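Local coordinates for PelD (Pseudomonas aeruginosa, PDB 4EU0), which binds the second messenger cyclic di-GMP through a GGDEF-like domain that follows a GAF domain, and is a membrane-bound effector involved in pellicle formation, at residues S168-R173 / L212-R217; R268-D273 / G282-N287; R203-S208 / R225-L230. All coordinates share one frame; numbering follows the deposited sequence.

The three contacts belong to one GGDEF-like domain and reach the same four-stranded antiparallel sheet. Contacts 1 and 2 place helices 162-181 and 280-288 on one face. Contact 3 places helix 198-207 at the other, which also carries helix 236-253. Contacts 1 and 3 are joined directly, with centres about 12 Å apart: Val-214 O lies 2.8 Å from Leu-230 N, and Leu-216 O lies 2.9 Å from Leu-228 N. Contact 2 meets contact 3 where Leu-285 packs on Leu-228. Cyclic di-GMP is held in part by Asp-213 of contact 1. The Leu-205 side chain of contact 3 is about 10 Å from the bound C2E. The Gln-269 side chain of contact 2 is about 11 Å from the bound C2E.

Contact 1 of 3, residues S168-R173 / L212-R217; sequences SQYLKR and LDVQLR. With C2E (9,9'-[(2R,3R,3aS,5S,7aR,9R,10R,10aS,12S,14aR)-3,5,10,12-tetrahydroxy-5,12-dioxidooctahydro-2H,7H-difuro[3,2-d:3',2'-j][1,3,7,9,2,8]tetraoxadiphosphacyclododecine-2,9-diyl]bis(2-amino-1,9-dihydro-6H-purin-6-one)), chain B.
The Tyr-170 ring has Val-214 over one face and the backbone carbonyl of Leu-212 at its edge. Val-214 CG1 makes a CH-pi contact, 4.0 Å from the centroid of the Tyr-170 ring and 29° off its normal, toward the CD1 side. Leu-212 O lies near the ring plane, 3.4 Å from Tyr-170 CE1. Leu-212 CD2 adds a looser touch on the same ring carbon. Tyr-170 CG is anti to its own carbonyl carbon (chi1 -78°), which carries the ring across to the strand start. Val-214 CG2 rests against Tyr-170 CB at 3.8 Å.

The other flat groups are the Asp-213 carboxylate and a guanine of cyclic di-GMP, which meet by hydrogen bonds. The base gives N2 to OD1 of Asp-213 at 3.0 Å in a nearly straight bond, 169°. It also gives N1 to OD2 of Asp-213, in a bond modelled so short that its exact length is doubtful. Arg-210 and Asp-213 match the RxxD pattern of the inhibitory site of GGDEF proteins, and both bind the ligand here.

Tyr-170 OH is hydrogen-bonded to Arg-11 NH1. The Tyr-170 side chain also touches Leu-149 of helix 133-150 and Leu-230 of strand 225-231. Helix 162-181 thus lies on the sheet beside edge strand 214-219, with helix 133-150 against it.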
loop_
_atom_site.group_PDB
_atom_site.type_symbol
_atom_site.label_atom_id
_atom_site.label_comp_id
_atom_site.label_asym_id
_atom_site.label_seq_id
_atom_site.Cartn_x
_atom_site.Cartn_y
_atom_site.Cartn_z
ATOM N N SER A 168 5.288 -5.959 -6.018
ATOM C CA SER A 168 4.039 -6.525 -6.524
ATOM C C SER A 168 2.846 -6.186 -5.628
ATOM O O SER A 168 1.807 -5.708 -6.099
ATOM C CB SER A 168 4.182 -8.046 -6.668
ATOM O OG SER A 168 3.044 -8.593 -7.295
ATOM N N GLN A 169 2.999 -6.432 -4.330
ATOM C CA GLN A 169 1.946 -6.100 -3.376
ATOM C C GLN A 169 1.590 -4.613 -3.366
ATOM O O GLN A 169 0.432 -4.263 -3.490
ATOM C CB GLN A 169 2.307 -6.571 -1.968
ATOM C CG GLN A 169 1.213 -6.273 -0.943
ATOM C CD GLN A 169 1.642 -6.540 0.489
ATOM O OE1 GLN A 169 0.924 -7.198 1.251
ATOM N NE2 GLN A 169 2.815 -6.027 0.865
ATOM N N TYR A 170 2.593 -3.744 -3.210
ATOM C CA TYR A 170 2.367 -2.312 -3.173
ATOM C C TYR A 170 1.726 -1.786 -4.461
ATOM O O TYR A 170 0.840 -0.945 -4.410
ATOM C CB TYR A 170 3.677 -1.562 -2.872
ATOM C CG TYR A 170 4.142 -1.554 -1.424
ATOM C CD1 TYR A 170 4.671 -0.383 -0.860
ATOM C CD2 TYR A 170 4.083 -2.699 -0.622
ATOM C CE1 TYR A 170 5.127 -0.356 0.471
ATOM C CE2 TYR A 170 4.536 -2.673 0.718
ATOM C CZ TYR A 170 5.061 -1.499 1.241
ATOM O OH TYR A 170 5.504 -1.453 2.541
ATOM N N LEU A 171 2.176 -2.295 -5.607
ATOM C CA LEU A 171 1.581 -1.907 -6.888
ATOM C C LEU A 171 0.105 -2.292 -6.953
ATOM O O LEU A 171 -0.727 -1.480 -7.355
ATOM C CB LEU A 171 2.355 -2.522 -8.058
ATOM C CG LEU A 171 1.796 -2.250 -9.465
ATOM C CD1 LEU A 171 1.731 -0.767 -9.784
ATOM C CD2 LEU A 171 2.670 -2.989 -10.473
ATOM N N LYS A 172 -0.227 -3.506 -6.536
ATOM C CA LYS A 172 -1.636 -3.925 -6.585
ATOM C C LYS A 172 -2.466 -3.065 -5.652
ATOM O O LYS A 172 -3.552 -2.627 -6.007
ATOM C CB LYS A 172 -1.807 -5.401 -6.241
ATOM C CG LYS A 172 -3.222 -5.892 -6.516
ATOM C CD LYS A 172 -3.381 -7.378 -6.258
ATOM C CE LYS A 172 -4.788 -7.816 -6.626
ATOM N NZ LYS A 172 -4.974 -9.288 -6.512
ATOM N N ARG A 173 -1.952 -2.810 -4.456
ATOM C CA ARG A 173 -2.662 -1.938 -3.534
ATOM C C ARG A 173 -2.868 -0.545 -4.122
ATOM O O ARG A 173 -3.949 0.026 -4.021
ATOM C CB ARG A 173 -1.934 -1.839 -2.198
ATOM C CG ARG A 173 -2.636 -0.922 -1.196
ATOM C CD ARG A 173 -4.115 -1.324 -0.944
ATOM N NE ARG A 173 -4.216 -2.663 -0.368
ATOM C CZ ARG A 173 -5.355 -3.315 -0.142
ATOM N NH1 ARG A 173 -5.320 -4.542 0.381
ATOM N NH2 ARG A 173 -6.525 -2.759 -0.453
ATOM N N LEU A 212 7.235 4.991 1.728
ATOM C CA LEU A 212 6.539 3.822 1.190
ATOM C C LEU A 212 6.911 3.482 -0.245
ATOM O O LEU A 212 6.452 2.475 -0.777
ATOM C CB LEU A 212 5.021 3.988 1.291
ATOM C CG LEU A 212 4.469 4.138 2.701
ATOM C CD1 LEU A 212 3.050 4.652 2.633
ATOM C CD2 LEU A 212 4.552 2.800 3.438
ATOM N N ASP A 213 7.751 4.311 -0.869
ATOM C CA ASP A 213 8.165 4.029 -2.241
ATOM C C ASP A 213 8.899 2.698 -2.293
ATOM O O ASP A 213 9.657 2.354 -1.368
ATOM C CB ASP A 213 9.083 5.110 -2.796
ATOM C CG ASP A 213 8.421 6.482 -2.872
ATOM O OD1 ASP A 213 7.209 6.636 -2.592
ATOM O OD2 ASP A 213 9.146 7.430 -3.228
ATOM N N VAL A 214 8.665 1.954 -3.369
ATOM C CA VAL A 214 9.329 0.679 -3.589
ATOM C C VAL A 214 9.915 0.625 -4.989
ATOM O O VAL A 214 9.382 1.245 -5.933
ATOM C CB VAL A 214 8.397 -0.549 -3.339
ATOM C CG1 VAL A 214 8.091 -0.691 -1.842
ATOM C CG2 VAL A 214 7.098 -0.446 -4.138
ATOM N N GLN A 215 11.021 -0.102 -5.107
ATOM C CA GLN A 215 11.759 -0.176 -6.357
ATOM C C GLN A 215 11.986 -1.598 -6.817
ATOM O O GLN A 215 12.070 -2.522 -6.003
ATOM C CB GLN A 215 13.127 0.495 -6.199
ATOM C CG GLN A 215 13.075 1.912 -5.686
ATOM C CD GLN A 215 14.459 2.504 -5.584
ATOM O OE1 GLN A 215 15.445 1.767 -5.529
ATOM N NE2 GLN A 215 14.544 3.827 -5.575
ATOM N N LEU A 216 12.133 -1.748 -8.130
ATOM C CA LEU A 216 12.520 -3.002 -8.758
ATOM C C LEU A 216 13.691 -2.764 -9.702
ATOM O O LEU A 216 13.638 -1.882 -10.564
ATOM C CB LEU A 216 11.363 -3.598 -9.564
ATOM C CG LEU A 216 10.501 -4.750 -9.064
ATOM C CD1 LEU A 216 9.883 -5.487 -10.254
ATOM C CD2 LEU A 216 11.295 -5.717 -8.192
ATOM N N ARG A 217 14.742 -3.561 -9.534
ATOM C CA ARG A 217 15.926 -3.490 -10.387
ATOM C C ARG A 217 15.827 -4.601 -11.422
ATOM O O ARG A 217 15.831 -5.791 -11.071
ATOM C CB ARG A 217 17.200 -3.650 -9.547
ATOM C CG ARG A 217 17.260 -2.726 -8.327
ATOM C CD ARG A 217 18.214 -3.229 -7.235
ATOM N NE ARG A 217 17.863 -4.566 -6.743
ATOM C CZ ARG A 217 18.401 -5.147 -5.672
ATOM N NH1 ARG A 217 19.309 -4.509 -4.942
ATOM N NH2 ARG A 217 18.019 -6.370 -5.321
HETATM P P1 C2E B . 11.427 17.640 -0.445
HETATM O O2P C2E B . 11.903 18.829 -1.252
HETATM O O1P C2E B . 12.387 16.513 -0.162
HETATM O "O5'" C2E B . 10.122 17.026 -1.129
HETATM C "C5'" C2E B . 9.039 17.842 -1.571
HETATM C "C4'" C2E B . 7.833 16.989 -1.948
HETATM O "O4'" C2E B . 8.108 16.242 -3.145
HETATM C "C3'" C2E B . 7.414 15.956 -0.907
HETATM O "O3'" C2E B . 6.490 16.438 0.075
HETATM C "C2'" C2E B . 6.759 14.898 -1.757
HETATM O "O2'" C2E B . 5.441 15.337 -2.101
HETATM C "C1'" C2E B . 7.600 14.915 -3.015
HETATM N N9 C2E B . 8.731 13.951 -2.905
HETATM C C8 C2E B . 10.036 14.260 -2.804
HETATM N N7 C2E B . 10.800 13.139 -2.732
HETATM C C5 C2E B . 9.953 12.096 -2.802
HETATM C C6 C2E B . 10.080 10.631 -2.774
HETATM O O6 C2E B . 11.301 10.065 -2.671
HETATM N N1 C2E B . 8.957 9.883 -2.861
HETATM C C2 C2E B . 7.713 10.427 -2.949
HETATM N N2 C2E B . 6.653 9.592 -3.019
HETATM N N3 C2E B . 7.524 11.777 -2.977
HETATM C C4 C2E B . 8.585 12.631 -2.906
HETATM P P11 C2E B . 6.445 15.750 1.531
HETATM O O21 C2E B . 5.297 16.354 2.325
HETATM O O11 C2E B . 6.549 14.242 1.445
HETATM O O5A C2E B . 7.794 16.307 2.195
HETATM C C5A C2E B . 8.016 17.711 2.322
HETATM C C4A C2E B . 9.415 17.932 2.859
HETATM O O4A C2E B . 9.595 17.228 4.089
HETATM C C3A C2E B . 10.472 17.348 1.945
HETATM O O3A C2E B . 10.860 18.246 0.928
HETATM C C2A C2E B . 11.618 17.036 2.872
HETATM O O2A C2E B . 12.366 18.227 3.159
HETATM C C1A C2E B . 10.876 16.591 4.114
HETATM N N91 C2E B . 10.731 15.110 4.112
HETATM C C81 C2E B . 9.613 14.401 3.866
HETATM N N71 C2E B . 9.843 13.066 3.964
HETATM C C51 C2E B . 11.143 12.908 4.277
HETATM C C61 C2E B . 12.060 11.770 4.536
HETATM O O61 C2E B . 11.625 10.485 4.475
HETATM N N11 C2E B . 13.350 12.044 4.832
HETATM C C21 C2E B . 13.821 13.315 4.900
HETATM N N21 C2E B . 15.127 13.515 5.205
HETATM N N31 C2E B . 13.033 14.400 4.681
HETATM C C41 C2E B . 11.719 14.257 4.373
#

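Contact 2 of 3, residues R268-D273 / G282-N287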
loop_
_atom_site.group_PDB
_atom_site.type_symbol
_atom_site.label_atom_id
_atom_site.label_comp_id
_atom_site.label_asym_id
_atom_site.label_seq_id
_atom_site.Cartn_x
_atom_site.Cartn_y
_atom_site.Cartn_z
ATOM N N ARG A 268 10.467 7.456 -18.013
ATOM C CA ARG A 268 9.123 7.134 -18.451
ATOM C C ARG A 268 8.253 7.146 -17.214
ATOM O O ARG A 268 8.625 6.593 -16.190
ATOM C CB ARG A 268 9.095 5.748 -19.113
ATOM C CG ARG A 268 9.936 5.621 -20.390
ATOM C CD ARG A 268 10.548 4.199 -20.495
ATOM N NE ARG A 268 11.419 3.996 -21.665
ATOM C CZ ARG A 268 11.009 4.136 -22.923
ATOM N NH1 ARG A 268 9.762 4.497 -23.166
ATOM N NH2 ARG A 268 11.839 3.931 -23.941
ATOM N N GLN A 269 7.104 7.800 -17.303
ATOM C CA GLN A 269 6.228 7.994 -16.151
ATOM C C GLN A 269 4.841 7.464 -16.467
ATOM O O GLN A 269 4.348 7.626 -17.583
ATOM C CB GLN A 269 6.168 9.490 -15.815
ATOM C CG GLN A 269 5.382 9.856 -14.574
ATOM C CD GLN A 269 5.374 11.361 -14.293
ATOM O OE1 GLN A 269 6.192 12.119 -14.809
ATOM N NE2 GLN A 269 4.450 11.786 -13.448
ATOM N N TYR A 270 4.224 6.817 -15.485
ATOM C CA TYR A 270 2.857 6.334 -15.604
ATOM C C TYR A 270 2.076 6.751 -14.363
ATOM O O TYR A 270 2.376 6.302 -13.256
ATOM C CB TYR A 270 2.854 4.809 -15.764
ATOM C CG TYR A 270 1.481 4.202 -15.940
ATOM C CD1 TYR A 270 0.947 3.997 -17.210
ATOM C CD2 TYR A 270 0.721 3.831 -14.835
ATOM C CE1 TYR A 270 -0.307 3.435 -17.375
ATOM C CE2 TYR A 270 -0.544 3.267 -14.988
ATOM C CZ TYR A 270 -1.048 3.081 -16.262
ATOM O OH TYR A 270 -2.299 2.530 -16.426
ATOM N N GLU A 271 1.068 7.603 -14.546
ATOM C CA GLU A 271 0.233 8.024 -13.413
ATOM C C GLU A 271 -0.941 7.074 -13.273
ATOM O O GLU A 271 -1.701 6.874 -14.227
ATOM C CB GLU A 271 -0.272 9.458 -13.593
ATOM C CG GLU A 271 0.769 10.540 -13.313
ATOM C CD GLU A 271 0.146 11.918 -13.151
ATOM O OE1 GLU A 271 -1.096 11.999 -13.046
ATOM O OE2 GLU A 271 0.888 12.921 -13.121
ATOM N N LEU A 272 -1.081 6.476 -12.092
ATOM C CA LEU A 272 -2.164 5.525 -11.844
ATOM C C LEU A 272 -3.463 6.303 -11.735
ATOM O O LEU A 272 -3.523 7.325 -11.054
ATOM C CB LEU A 272 -1.907 4.710 -10.568
ATOM C CG LEU A 272 -0.953 3.512 -10.663
ATOM C CD1 LEU A 272 0.511 3.929 -10.856
ATOM C CD2 LEU A 272 -1.077 2.641 -9.422
ATOM N N ASP A 273 -4.494 5.834 -12.426
ATOM C CA ASP A 273 -5.763 6.562 -12.460
ATOM C C ASP A 273 -6.906 5.680 -12.938
ATOM O O ASP A 273 -6.755 4.907 -13.893
ATOM C CB ASP A 273 -5.641 7.832 -13.320
ATOM C CG ASP A 273 -6.768 8.822 -13.069
ATOM O OD1 ASP A 273 -7.844 8.674 -13.689
ATOM O OD2 ASP A 273 -6.577 9.757 -12.265
ATOM N N GLY A 282 -0.032 -2.395 -18.922
ATOM C CA GLY A 282 0.633 -3.411 -19.735
ATOM C C GLY A 282 1.449 -2.816 -20.868
ATOM O O GLY A 282 2.593 -3.195 -21.076
ATOM N N HIS A 283 0.853 -1.883 -21.606
ATOM C CA HIS A 283 1.574 -1.183 -22.665
ATOM C C HIS A 283 2.810 -0.475 -22.128
ATOM O O HIS A 283 3.881 -0.524 -22.733
ATOM C CB HIS A 283 0.661 -0.190 -23.390
ATOM C CG HIS A 283 1.373 0.638 -24.410
ATOM N ND1 HIS A 283 1.723 0.150 -25.651
ATOM C CD2 HIS A 283 1.813 1.918 -24.370
ATOM C CE1 HIS A 283 2.353 1.092 -26.329
ATOM N NE2 HIS A 283 2.421 2.175 -25.575
ATOM N N PHE A 284 2.652 0.161 -20.976
ATOM C CA PHE A 284 3.738 0.902 -20.352
ATOM C C PHE A 284 4.895 -0.024 -19.972
ATOM O O PHE A 284 6.037 0.210 -20.358
ATOM C CB PHE A 284 3.219 1.661 -19.133
ATOM C CG PHE A 284 4.294 2.384 -18.361
ATOM C CD1 PHE A 284 4.851 3.559 -18.853
ATOM C CD2 PHE A 284 4.752 1.891 -17.140
ATOM C CE1 PHE A 284 5.851 4.228 -18.131
ATOM C CE2 PHE A 284 5.749 2.556 -16.410
ATOM C CZ PHE A 284 6.297 3.728 -16.907
ATOM N N LEU A 285 4.597 -1.081 -19.227
ATOM C CA LEU A 285 5.665 -1.945 -18.717
ATOM C C LEU A 285 6.192 -2.956 -19.732
ATOM O O LEU A 285 7.401 -3.152 -19.810
ATOM C CB LEU A 285 5.239 -2.654 -17.424
ATOM C CG LEU A 285 4.992 -1.766 -16.200
ATOM C CD1 LEU A 285 4.418 -2.605 -15.056
ATOM C CD2 LEU A 285 6.253 -1.028 -15.747
ATOM N N PHE A 286 5.300 -3.583 -20.513
ATOM C CA PHE A 286 5.693 -4.699 -21.389
ATOM C C PHE A 286 6.084 -4.321 -22.817
ATOM O O PHE A 286 6.681 -5.135 -23.544
ATOM C CB PHE A 286 4.609 -5.789 -21.433
ATOM C CG PHE A 286 4.319 -6.423 -20.101
ATOM C CD1 PHE A 286 5.254 -6.385 -19.068
ATOM C CD2 PHE A 286 3.112 -7.074 -19.887
ATOM C CE1 PHE A 286 4.979 -6.968 -17.841
ATOM C CE2 PHE A 286 2.829 -7.671 -18.661
ATOM C CZ PHE A 286 3.769 -7.620 -17.638
ATOM N N ASN A 287 5.699 -3.121 -23.239
ATOM C CA ASN A 287 6.081 -2.617 -24.549
ATOM C C ASN A 287 7.093 -1.484 -24.404
ATOM O O ASN A 287 8.230 -1.593 -24.872
ATOM C CB ASN A 287 4.848 -2.173 -25.345
ATOM C CG ASN A 287 5.205 -1.550 -26.687
ATOM O OD1 ASN A 287 5.775 -0.462 -26.747
ATOM N ND2 ASN A 287 4.855 -2.232 -27.767
#
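Arg-268 meets Phe-284 where the last strand of the GGDEF-like domain is covered by the helix that follows it. This is a beta-alpha unit at the edge of the antiparallel sheet. The strand and helix segments run roughly antiparallel, at 150°, with their axes 9.7 Å apart.

The side chain of Arg-268 touches with its root: its CB is 3.7 Å from Phe-284 CE1. Its backbone C lies in plane at the edge of the Phe-284 ring. The rest of the side chain leads away, and its NH2 forms a salt bridge with Glu-191 of the neighbouring strand 185-192. Gln-269 points to the other face of the sheet, where its NE2 is hydrogen-bonded to Gln-240 of helix 236-253. What it offers Phe-284 is backbone, with Gln-269 O 3.8 Å from Phe-284 CE1.

Tyr-270 makes the main contact. Its CB stands almost exactly over the middle of the Phe-284 ring, 3.5 Å from the centroid and 4° off the normal, a CH-pi contact. The two rings meet obliquely, with centroids 5.3 Å apart and planes at 39°. Phe-284 CG is anti to its backbone N, and this lays the ring under Tyr-270 CB. Phe-284 also touches Leu-187 of strand 185-192.

Leu-272 CD1 lies in plane at the edge of the Tyr-270 ring, and the Leu-272 side chain packs on helix 162-181. The Tyr-270 ring itself comes nearest to Phe-284 at CD1, with Tyr-270 CD1 3.8 Å from Phe-284 CB.

Contact 3 of 3, residues R203-S208 / R225-L230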
loop_
_atom_site.group_PDB
_atom_site.type_symbol
_atom_site.label_atom_id
_atom_site.label_comp_id
_atom_site.label_asym_id
_atom_site.label_seq_id
_atom_site.Cartn_x
_atom_site.Cartn_y
_atom_site.Cartn_z
ATOM N N ARG A 203 22.777 2.989 -8.567
ATOM C CA ARG A 203 23.073 3.039 -7.142
ATOM C C ARG A 203 22.553 4.321 -6.509
ATOM O O ARG A 203 22.072 4.307 -5.370
ATOM C CB ARG A 203 24.569 2.876 -6.886
ATOM C CG ARG A 203 25.043 1.458 -7.071
ATOM C CD ARG A 203 26.551 1.373 -7.039
ATOM N NE ARG A 203 27.010 -0.014 -7.093
ATOM C CZ ARG A 203 27.149 -0.805 -6.035
ATOM N NH1 ARG A 203 26.879 -0.353 -4.814
ATOM N NH2 ARG A 203 27.572 -2.052 -6.196
ATOM N N LEU A 204 22.660 5.433 -7.241
ATOM C CA LEU A 204 22.133 6.701 -6.744
ATOM C C LEU A 204 20.605 6.644 -6.644
ATOM O O LEU A 204 20.021 7.093 -5.664
ATOM C CB LEU A 204 22.609 7.878 -7.618
ATOM C CG LEU A 204 22.375 9.280 -7.043
ATOM C CD1 LEU A 204 23.278 9.546 -5.849
ATOM C CD2 LEU A 204 22.590 10.342 -8.115
ATOM N N LEU A 205 19.961 6.076 -7.657
ATOM C CA LEU A 205 18.503 5.922 -7.632
ATOM C C LEU A 205 18.072 5.012 -6.470
ATOM O O LEU A 205 17.132 5.340 -5.734
ATOM C CB LEU A 205 18.001 5.402 -8.984
ATOM C CG LEU A 205 18.047 6.399 -10.142
ATOM C CD1 LEU A 205 17.825 5.647 -11.455
ATOM C CD2 LEU A 205 17.000 7.532 -9.963
ATOM N N GLU A 206 18.781 3.902 -6.268
ATOM C CA GLU A 206 18.496 3.023 -5.130
ATOM C C GLU A 206 18.596 3.757 -3.795
ATOM O O GLU A 206 17.741 3.591 -2.938
ATOM C CB GLU A 206 19.421 1.804 -5.120
ATOM C CG GLU A 206 19.207 0.852 -6.297
ATOM C CD GLU A 206 20.232 -0.267 -6.300
ATOM O OE1 GLU A 206 20.576 -0.771 -5.202
ATOM O OE2 GLU A 206 20.701 -0.645 -7.390
ATOM N N GLY A 207 19.625 4.587 -3.636
ATOM C CA GLY A 207 19.854 5.276 -2.370
ATOM C C GLY A 207 18.825 6.356 -2.079
ATOM O O GLY A 207 18.686 6.778 -0.933
ATOM N N SER A 208 18.100 6.783 -3.112
ATOM C CA SER A 208 17.121 7.870 -3.000
ATOM C C SER A 208 15.790 7.410 -2.412
ATOM O O SER A 208 14.924 8.244 -2.093
ATOM C CB SER A 208 16.851 8.484 -4.381
ATOM O OG SER A 208 16.011 7.657 -5.157
ATOM N N ARG A 225 19.649 -1.759 -17.990
ATOM C CA ARG A 225 19.151 -1.610 -16.629
ATOM C C ARG A 225 17.894 -0.757 -16.667
ATOM O O ARG A 225 17.859 0.297 -17.309
ATOM C CB ARG A 225 20.196 -0.926 -15.745
ATOM C CG ARG A 225 21.513 -1.659 -15.620
ATOM C CD ARG A 225 22.525 -0.788 -14.864
ATOM N NE ARG A 225 23.799 -1.479 -14.640
ATOM C CZ ARG A 225 24.048 -2.288 -13.614
ATOM N NH1 ARG A 225 23.112 -2.530 -12.702
ATOM N NH2 ARG A 225 25.240 -2.868 -13.494
ATOM N N VAL A 226 16.854 -1.225 -15.986
ATOM C CA VAL A 226 15.652 -0.428 -15.780
ATOM C C VAL A 226 15.376 -0.464 -14.292
ATOM O O VAL A 226 15.289 -1.552 -13.711
ATOM C CB VAL A 226 14.423 -1.004 -16.520
ATOM C CG1 VAL A 226 13.149 -0.265 -16.100
ATOM C CG2 VAL A 226 14.614 -0.957 -18.040
ATOM N N LEU A 227 15.274 0.717 -13.684
ATOM C CA LEU A 227 14.842 0.812 -12.301
ATOM C C LEU A 227 13.417 1.329 -12.250
ATOM O O LEU A 227 13.140 2.466 -12.643
ATOM C CB LEU A 227 15.765 1.703 -11.483
ATOM C CG LEU A 227 15.388 1.706 -9.994
ATOM C CD1 LEU A 227 15.788 0.392 -9.307
ATOM C CD2 LEU A 227 16.057 2.837 -9.310
ATOM N N LEU A 228 12.514 0.475 -11.780
ATOM C CA LEU A 228 11.128 0.857 -11.586
ATOM C C LEU A 228 10.977 1.414 -10.187
ATOM O O LEU A 228 11.495 0.842 -9.223
ATOM C CB LEU A 228 10.254 -0.381 -11.702
ATOM C CG LEU A 228 8.881 -0.373 -12.343
ATOM C CD1 LEU A 228 8.727 0.646 -13.482
ATOM C CD2 LEU A 228 8.650 -1.824 -12.812
ATOM N N VAL A 229 10.279 2.532 -10.068
ATOM C CA VAL A 229 9.969 3.093 -8.753
ATOM C C VAL A 229 8.484 3.393 -8.673
ATOM O O VAL A 229 7.964 4.160 -9.473
ATOM C CB VAL A 229 10.747 4.403 -8.446
ATOM C CG1 VAL A 229 10.510 4.813 -6.997
ATOM C CG2 VAL A 229 12.242 4.229 -8.709
ATOM N N LEU A 230 7.818 2.800 -7.687
ATOM C CA LEU A 230 6.425 3.135 -7.398
ATOM C C LEU A 230 6.363 4.134 -6.242
ATOM O O LEU A 230 7.008 3.958 -5.205
ATOM C CB LEU A 230 5.631 1.870 -7.042
ATOM C CG LEU A 230 4.183 2.098 -6.588
ATOM C CD1 LEU A 230 3.274 2.477 -7.764
ATOM C CD2 LEU A 230 3.636 0.865 -5.858
#
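Leu-227 puts one methyl, CD2, against the base of the Leu-205 side chain. CD2 of Leu-227 is modelled 3.2 Å from Leu-205 CB, closer than carbons normally pack, so the precise fit is doubtful. The same methyl, Leu-227 CD2, is 4.0 Å from Leu-205 CD1 and 4.2 Å from the backbone N of Glu-206. The two leucine side chains run alongside each other, pointing opposite ways. Leu-227 CG lies anti to its backbone N (chi1 -175°), carrying the branch out to helix 198-207.

Around this pair, Phe-190 of strand 185-192 and Phe-250 of helix 236-253 touch Leu-205. Leu-227 also touches Gln-215 and Arg-217 of strand 214-219.

Leu-205 O gathers three donors. Ser-208 OG donates to Leu-205 O at 2.6 Å, tilted 16° from the carbonyl plane. That oxygen also accepts from Ser-208 N and Gln-215 NE2. Ser-208 O is hydrogen-bonded to Arg-245 NH2, a residue that binds cyclic di-GMP.

No hydrogen bond crosses between 203-208 and 225-230. The join is apolar, and the Leu-205 carbonyl next to it has its hydrogen bonds from Ser-208 and Gln-215 instead.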